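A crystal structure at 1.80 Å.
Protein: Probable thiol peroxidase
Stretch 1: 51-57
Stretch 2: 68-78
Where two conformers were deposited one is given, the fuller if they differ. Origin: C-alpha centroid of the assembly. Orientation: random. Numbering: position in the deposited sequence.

Stretch 1 51-57: KLIVTLL
Stretch 2, residues 68-78: LLLRETRRFLD

A β-strand beginning the first stretch packs against an α-helix that enters stretch 2 already formed. Their axes run almost antiparallel, at 170°, and approach to 10.6 Å, a gap filled by side chains from both. In register, Leu56 CA lies 8.0 Å from Leu70 CA and Leu52 CA 9.2 Å from Leu77 CA. The backbone from Lys51 to Leu56 is extended (phi -90 to -149°, psi 104 to 160°), so the CA-to-CB bonds of Leu52, Val54 and Leu56 point toward the helix, while that of Thr55 points away. No hydrogen bond crosses the interface; apolar packing holds it, burying 303 Å² summed over both sides. Leucine suits this gap, having no polar side-chain group to satisfy.

Along the helix, phi lies near -60° and psi near -45° through Phe76, then -6° at Leu77, with i to i+4 bonds such as Glu72 N to Leu68 O, 3.0 Å. Leu69 (t, p) points toward the strand, its CD2 meeting Leu56 CD2 at 3.7 Å. Leu70 (t, p) leaves sideways, yet its CB lies 4.1 Å from Leu56 CD1; Leu56 (m, t) thus reaches both neighbours. Arg71 and Glu72 stay out of reach and pair with each other: Arg71 NE and NH2 donate to Glu72 OE2 at 3.0 and 2.9 Å, a salt bridge suited to a partly exposed face.

One turn after Leu69 comes Thr73 (m). Its OG1 donates to Leu69 O at 2.8 Å, satisfying the buried hydroxyl within the helix, while its methyl CG2 packs 4.1 Å from Val54 CG2 and 3.9 Å from Leu52 CD2. Val54 (t) is compact and β-branched, well suited to a strand. Phe76 (t, chi2 66°), partly exposed, offers a broad apolar ring edge-on, CD2 lying 4.3 Å from Leu52 CD2. Leu77 (m, t) closes the contact, its CD2 3.7 Å from Leu52 CD2, the methyl of a t, p leucine that touches three helix residues.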

ATOM      1  N   LYS A  51      19.552   2.271 -14.824  1.00 14.39           N
ATOM      2  CA  LYS A  51      18.803   1.745 -13.684  1.00 14.67           C
ATOM      3  C   LYS A  51      18.324   0.374 -13.791  1.00 13.78           C
ATOM      4  O   LYS A  51      18.192  -0.181 -14.865  1.00 12.89           O
ATOM      5  CB  LYS A  51      17.642   2.629 -13.365  1.00 17.90           C
ATOM      6  CG  LYS A  51      16.746   2.956 -14.483  1.00 17.72           C
ATOM      7  CD  LYS A  51      16.654   4.409 -14.353  1.00 23.01           C
ATOM      8  CE  LYS A  51      16.004   5.077 -15.438  1.00 26.63           C
ATOM      9  NZ  LYS A  51      16.743   6.455 -15.653  1.00 23.04           N
ATOM     10  N   LEU A  52      18.102  -0.184 -12.615  1.00 13.03           N
ATOM     11  CA  LEU A  52      17.618  -1.543 -12.433  1.00 12.90           C
ATOM     12  C   LEU A  52      16.291  -1.368 -11.679  1.00 14.54           C
ATOM     13  O   LEU A  52      16.271  -0.989 -10.500  1.00 14.36           O
ATOM     14  CB  LEU A  52      18.635  -2.355 -11.609  1.00 13.47           C
ATOM     15  CG  LEU A  52      18.416  -3.855 -11.666  1.00 13.54           C
ATOM     16  CD1 LEU A  52      18.457  -4.479 -13.133  1.00 13.24           C
ATOM     17  CD2 LEU A  52      19.468  -4.574 -10.792  1.00 14.69           C
ATOM     18  N   ILE A  53      15.198  -1.522 -12.405  1.00 14.08           N
ATOM     19  CA  ILE A  53      13.843  -1.451 -11.807  1.00 15.11           C
ATOM     20  C   ILE A  53      13.398  -2.848 -11.353  1.00 14.43           C
ATOM     21  O   ILE A  53      13.580  -3.823 -12.064  1.00 15.22           O
ATOM     22  CB  ILE A  53      12.844  -0.852 -12.790  1.00 14.69           C
ATOM     23  CG1 ILE A  53      13.229   0.597 -13.128  1.00 16.94           C
ATOM     24  CG2 ILE A  53      11.392  -0.943 -12.264  1.00 15.32           C
ATOM     25  CD1 ILE A  53      12.435   1.159 -14.171  1.00 18.00           C
ATOM     26  N   VAL A  54      12.908  -2.950 -10.130  1.00 13.51           N
ATOM     27  CA  VAL A  54      12.438  -4.192  -9.607  1.00 14.70           C
ATOM     28  C   VAL A  54      11.100  -3.950  -8.973  1.00 14.94           C
ATOM     29  O   VAL A  54      10.974  -3.033  -8.146  1.00 15.03           O
ATOM     30  CB  VAL A  54      13.407  -4.758  -8.508  1.00 15.58           C
ATOM     31  CG1 VAL A  54      12.828  -5.929  -7.832  1.00 18.13           C
ATOM     32  CG2 VAL A  54      14.782  -5.184  -9.139  1.00 17.07           C
ATOM     33  N   THR A  55      10.129  -4.768  -9.360  1.00 13.99           N
ATOM     34  CA  THR A  55       8.858  -4.828  -8.666  1.00 14.96           C
ATOM     35  C   THR A  55       8.923  -6.018  -7.718  1.00 14.61           C
ATOM     36  O   THR A  55       9.445  -7.085  -8.056  1.00 13.19           O
ATOM     37  CB  THR A  55       7.698  -4.972  -9.644  1.00 15.43           C
ATOM     38  OG1 THR A  55       7.945  -6.116 -10.525  1.00 15.91           O
ATOM     39  CG2 THR A  55       7.529  -3.681 -10.438  1.00 15.94           C
ATOM     40  N   LEU A  56       8.507  -5.777  -6.481  1.00 14.21           N
ATOM     41  CA  LEU A  56       8.395  -6.825  -5.444  1.00 14.35           C
ATOM     42  C   LEU A  56       6.941  -6.881  -5.055  1.00 12.35           C
ATOM     43  O   LEU A  56       6.115  -5.973  -5.458  1.00 14.12           O
ATOM     44  CB  LEU A  56       9.272  -6.493  -4.211  1.00 15.40           C
ATOM     45  CG  LEU A  56      10.774  -6.178  -4.362  1.00 18.34           C
ATOM     46  CD1 LEU A  56      11.354  -5.587  -3.082  1.00 18.27           C
ATOM     47  CD2 LEU A  56      11.519  -7.407  -4.783  1.00 19.42           C
ATOM     48  N   LEU A  57       6.528  -8.004  -4.466  1.00 12.93           N
ATOM     49  CA  LEU A  57       5.175  -8.061  -3.913  1.00 10.23           C
ATOM     50  C   LEU A  57       5.019  -7.021  -2.840  1.00 11.09           C
ATOM     51  O   LEU A  57       4.113  -6.119  -2.814  1.00  5.47           O
ATOM     52  CB  LEU A  57       4.806  -9.455  -3.396  1.00  9.90           C
ATOM     53  CG  LEU A  57       4.694 -10.563  -4.411  1.00 12.47           C
ATOM     54  CD1 LEU A  57       4.405 -11.932  -3.714  1.00 11.25           C
ATOM     55  CD2 LEU A  57       3.511 -10.159  -5.453  1.00 12.94           C
ATOM     56  N   LEU A  68      14.195 -10.866   0.887  1.00 12.43           N
ATOM     57  CA  LEU A  68      15.321 -11.761   0.488  1.00 13.28           C
ATOM     58  C   LEU A  68      15.748 -11.497  -0.943  1.00 13.85           C
ATOM     59  O   LEU A  68      16.925 -11.381  -1.257  1.00 11.75           O
ATOM     60  CB  LEU A  68      14.900 -13.214   0.663  1.00 13.21           C
ATOM     61  CG  LEU A  68      15.888 -14.279   0.299  1.00 16.42           C
ATOM     62  CD1 LEU A  68      17.006 -14.264   1.352  1.00 16.56           C
ATOM     63  CD2 LEU A  68      15.138 -15.636   0.298  1.00 17.33           C
ATOM     64  N   LEU A  69      14.768 -11.413  -1.844  1.00  9.81           N
ATOM     65  CA  LEU A  69      15.056 -11.077  -3.209  1.00 12.65           C
ATOM     66  C   LEU A  69      15.679  -9.711  -3.378  1.00 12.06           C
ATOM     67  O   LEU A  69      16.546  -9.523  -4.271  1.00 12.27           O
ATOM     68  CB  LEU A  69      13.760 -11.094  -4.012  1.00 10.15           C
ATOM     69  CG  LEU A  69      13.845 -10.791  -5.545  1.00 16.00           C
ATOM     70  CD1 LEU A  69      14.638 -11.777  -6.288  1.00 15.14           C
ATOM     71  CD2 LEU A  69      12.461 -10.751  -6.142  1.00 15.01           C
ATOM     72  N   LEU A  70      15.210  -8.759  -2.590  1.00 11.22           N
ATOM     73  CA  LEU A  70      15.824  -7.449  -2.596  1.00 13.02           C
ATOM     74  C   LEU A  70      17.295  -7.569  -2.193  1.00 14.30           C
ATOM     75  O   LEU A  70      18.135  -6.911  -2.786  1.00 13.29           O
ATOM     76  CB  LEU A  70      15.121  -6.480  -1.651  1.00 12.55           C
ATOM     77  CG  LEU A  70      15.619  -5.017  -1.658  1.00 14.78           C
ATOM     78  CD1 LEU A  70      15.696  -4.470  -3.117  1.00 13.88           C
ATOM     79  CD2 LEU A  70      14.711  -4.152  -0.797  1.00 16.05           C
ATOM     80  N   ARG A  71      17.566  -8.372  -1.154  1.00 14.37           N
ATOM     81  CA  ARG A  71      18.901  -8.557  -0.692  1.00 14.43           C
ATOM     82  C   ARG A  71      19.812  -9.144  -1.789  1.00 14.61           C
ATOM     83  O   ARG A  71      20.986  -8.720  -1.950  1.00 13.43           O
ATOM     84  CB  ARG A  71      18.924  -9.459   0.553  1.00 15.96           C
ATOM     85  CG  ARG A  71      20.344  -9.691   1.154  1.00 17.33           C
ATOM     86  CD  ARG A  71      20.411 -10.894   2.135  1.00 21.25           C
ATOM     87  NE  ARG A  71      20.463 -12.172   1.401  1.00 25.41           N
ATOM     88  CZ  ARG A  71      20.276 -13.386   1.947  1.00 27.18           C
ATOM     89  NH1 ARG A  71      20.011 -13.517   3.245  1.00 25.31           N
ATOM     90  NH2 ARG A  71      20.380 -14.474   1.192  1.00 26.61           N
ATOM     91  N   GLU A  72      19.323 -10.145  -2.514  1.00 14.41           N
ATOM     92  CA  GLU A  72      20.130 -10.787  -3.565  1.00 14.52           C
ATOM     93  C   GLU A  72      20.425  -9.771  -4.689  1.00 12.55           C
ATOM     94  O   GLU A  72      21.476  -9.769  -5.311  1.00 11.58           O
ATOM     95  CB  GLU A  72      19.385 -12.026  -4.104  1.00 16.10           C
ATOM     96  CG  GLU A  72      19.283 -13.084  -3.044  1.00 18.98           C
ATOM     97  CD  GLU A  72      20.620 -13.493  -2.532  1.00 25.20           C
ATOM     98  OE1 GLU A  72      21.359 -14.050  -3.364  1.00 30.11           O
ATOM     99  OE2 GLU A  72      20.949 -13.227  -1.341  1.00 30.73           O
ATOM    100  N   THR A  73      19.474  -8.914  -4.927  1.00 12.76           N
ATOM    101  CA  THR A  73      19.594  -7.871  -5.955  1.00 14.08           C
ATOM    102  C   THR A  73      20.630  -6.819  -5.479  1.00 13.46           C
ATOM    103  O   THR A  73      21.457  -6.400  -6.275  1.00 14.52           O
ATOM    104  CB  THR A  73      18.244  -7.157  -6.207  1.00 14.29           C
ATOM    105  OG1 THR A  73      17.234  -8.092  -6.610  1.00 15.48           O
ATOM    106  CG2 THR A  73      18.379  -6.088  -7.337  1.00 15.59           C
ATOM    107  N   ARG A  74      20.574  -6.400  -4.217  1.00 13.71           N
ATOM    108  CA  ARG A  74      21.596  -5.504  -3.647  0.60 15.14           C
ATOM    109  C   ARG A  74      22.984  -6.129  -3.756  1.00 14.94           C
ATOM    110  O   ARG A  74      23.958  -5.460  -4.146  1.00 13.05           O
ATOM    111  CB  ARG A  74      21.304  -5.174  -2.171  0.60 16.33           C
ATOM    112  CG  ARG A  74      20.038  -4.379  -2.009  0.60 18.97           C
ATOM    113  CD  ARG A  74      19.734  -3.924  -0.561  0.60 21.14           C
ATOM    114  NE  ARG A  74      19.311  -4.981   0.367  0.60 22.64           N
ATOM    115  CZ  ARG A  74      20.041  -5.406   1.397  0.60 22.96           C
ATOM    116  NH1 ARG A  74      19.581  -6.370   2.176  0.60 21.85           N
ATOM    117  NH2 ARG A  74      21.258  -4.895   1.621  0.60 22.25           N
ATOM    118  N   ARG A  75      23.095  -7.417  -3.414  1.00 14.08           N
ATOM    119  CA  ARG A  75      24.358  -8.100  -3.512  1.00 14.84           C
ATOM    120  C   ARG A  75      24.895  -8.151  -4.958  1.00 13.77           C
ATOM    121  O   ARG A  75      26.102  -7.908  -5.198  1.00 12.39           O
ATOM    122  CB  ARG A  75      24.318  -9.510  -2.903  1.00 16.47           C
ATOM    123  CG  ARG A  75      24.301  -9.470  -1.365  1.00 22.48           C
ATOM    124  CD  ARG A  75      23.911 -10.806  -0.791  1.00 29.93           C
ATOM    125  NE  ARG A  75      23.915 -10.835   0.679  1.00 34.36           N
ATOM    126  CZ  ARG A  75      23.798 -11.953   1.384  1.00 37.86           C
ATOM    127  NH1 ARG A  75      23.698 -13.130   0.753  1.00 40.13           N
ATOM    128  NH2 ARG A  75      23.819 -11.909   2.713  1.00 40.60           N
ATOM    129  N   PHE A  76      24.025  -8.451  -5.915  1.00 12.73           N
ATOM    130  CA  PHE A  76      24.416  -8.430  -7.320  1.00 12.38           C
ATOM    131  C   PHE A  76      25.022  -7.082  -7.667  1.00 11.57           C
ATOM    132  O   PHE A  76      26.054  -7.003  -8.334  1.00 11.15           O
ATOM    133  CB  PHE A  76      23.176  -8.604  -8.167  1.00 14.03           C
ATOM    134  CG  PHE A  76      23.407  -8.360  -9.593  1.00 13.79           C
ATOM    135  CD1 PHE A  76      24.233  -9.225 -10.322  1.00 15.31           C
ATOM    136  CD2 PHE A  76      22.794  -7.301 -10.221  1.00 17.95           C
ATOM    137  CE1 PHE A  76      24.450  -8.994 -11.665  1.00 16.45           C
ATOM    138  CE2 PHE A  76      23.014  -7.069 -11.585  1.00 17.87           C
ATOM    139  CZ  PHE A  76      23.815  -7.942 -12.292  1.00 14.14           C
ATOM    140  N   LEU A  77      24.346  -6.024  -7.241  1.00 11.52           N
ATOM    141  CA  LEU A  77      24.731  -4.648  -7.564  1.00 11.72           C
ATOM    142  C   LEU A  77      25.997  -4.169  -6.847  1.00 11.71           C
ATOM    143  O   LEU A  77      26.535  -3.099  -7.188  1.00 11.09           O
ATOM    144  CB  LEU A  77      23.574  -3.686  -7.305  1.00 11.80           C
ATOM    145  CG  LEU A  77      22.361  -3.699  -8.194  1.00 14.87           C
ATOM    146  CD1 LEU A  77      21.309  -2.762  -7.636  1.00 16.07           C
ATOM    147  CD2 LEU A  77      22.776  -3.330  -9.590  1.00 13.20           C
ATOM    148  N   ASP A  78      26.576  -4.942  -5.935  1.00 12.15           N
ATOM    149  CA  ASP A  78      27.891  -4.590  -5.434  1.00 11.78           C
ATOM    150  C   ASP A  78      28.918  -4.444  -6.574  1.00 12.38           C
ATOM    151  O   ASP A  78      29.888  -3.670  -6.450  1.00 13.65           O
ATOM    152  CB  ASP A  78      28.462  -5.620  -4.424  1.00 12.29           C
ATOM    153  CG  ASP A  78      27.712  -5.631  -3.106  1.00 14.67           C
ATOM    154  OD1 ASP A  78      27.108  -4.596  -2.751  1.00 14.59           O
ATOM    155  OD2 ASP A  78      27.768  -6.673  -2.431  1.00 19.17           O
TER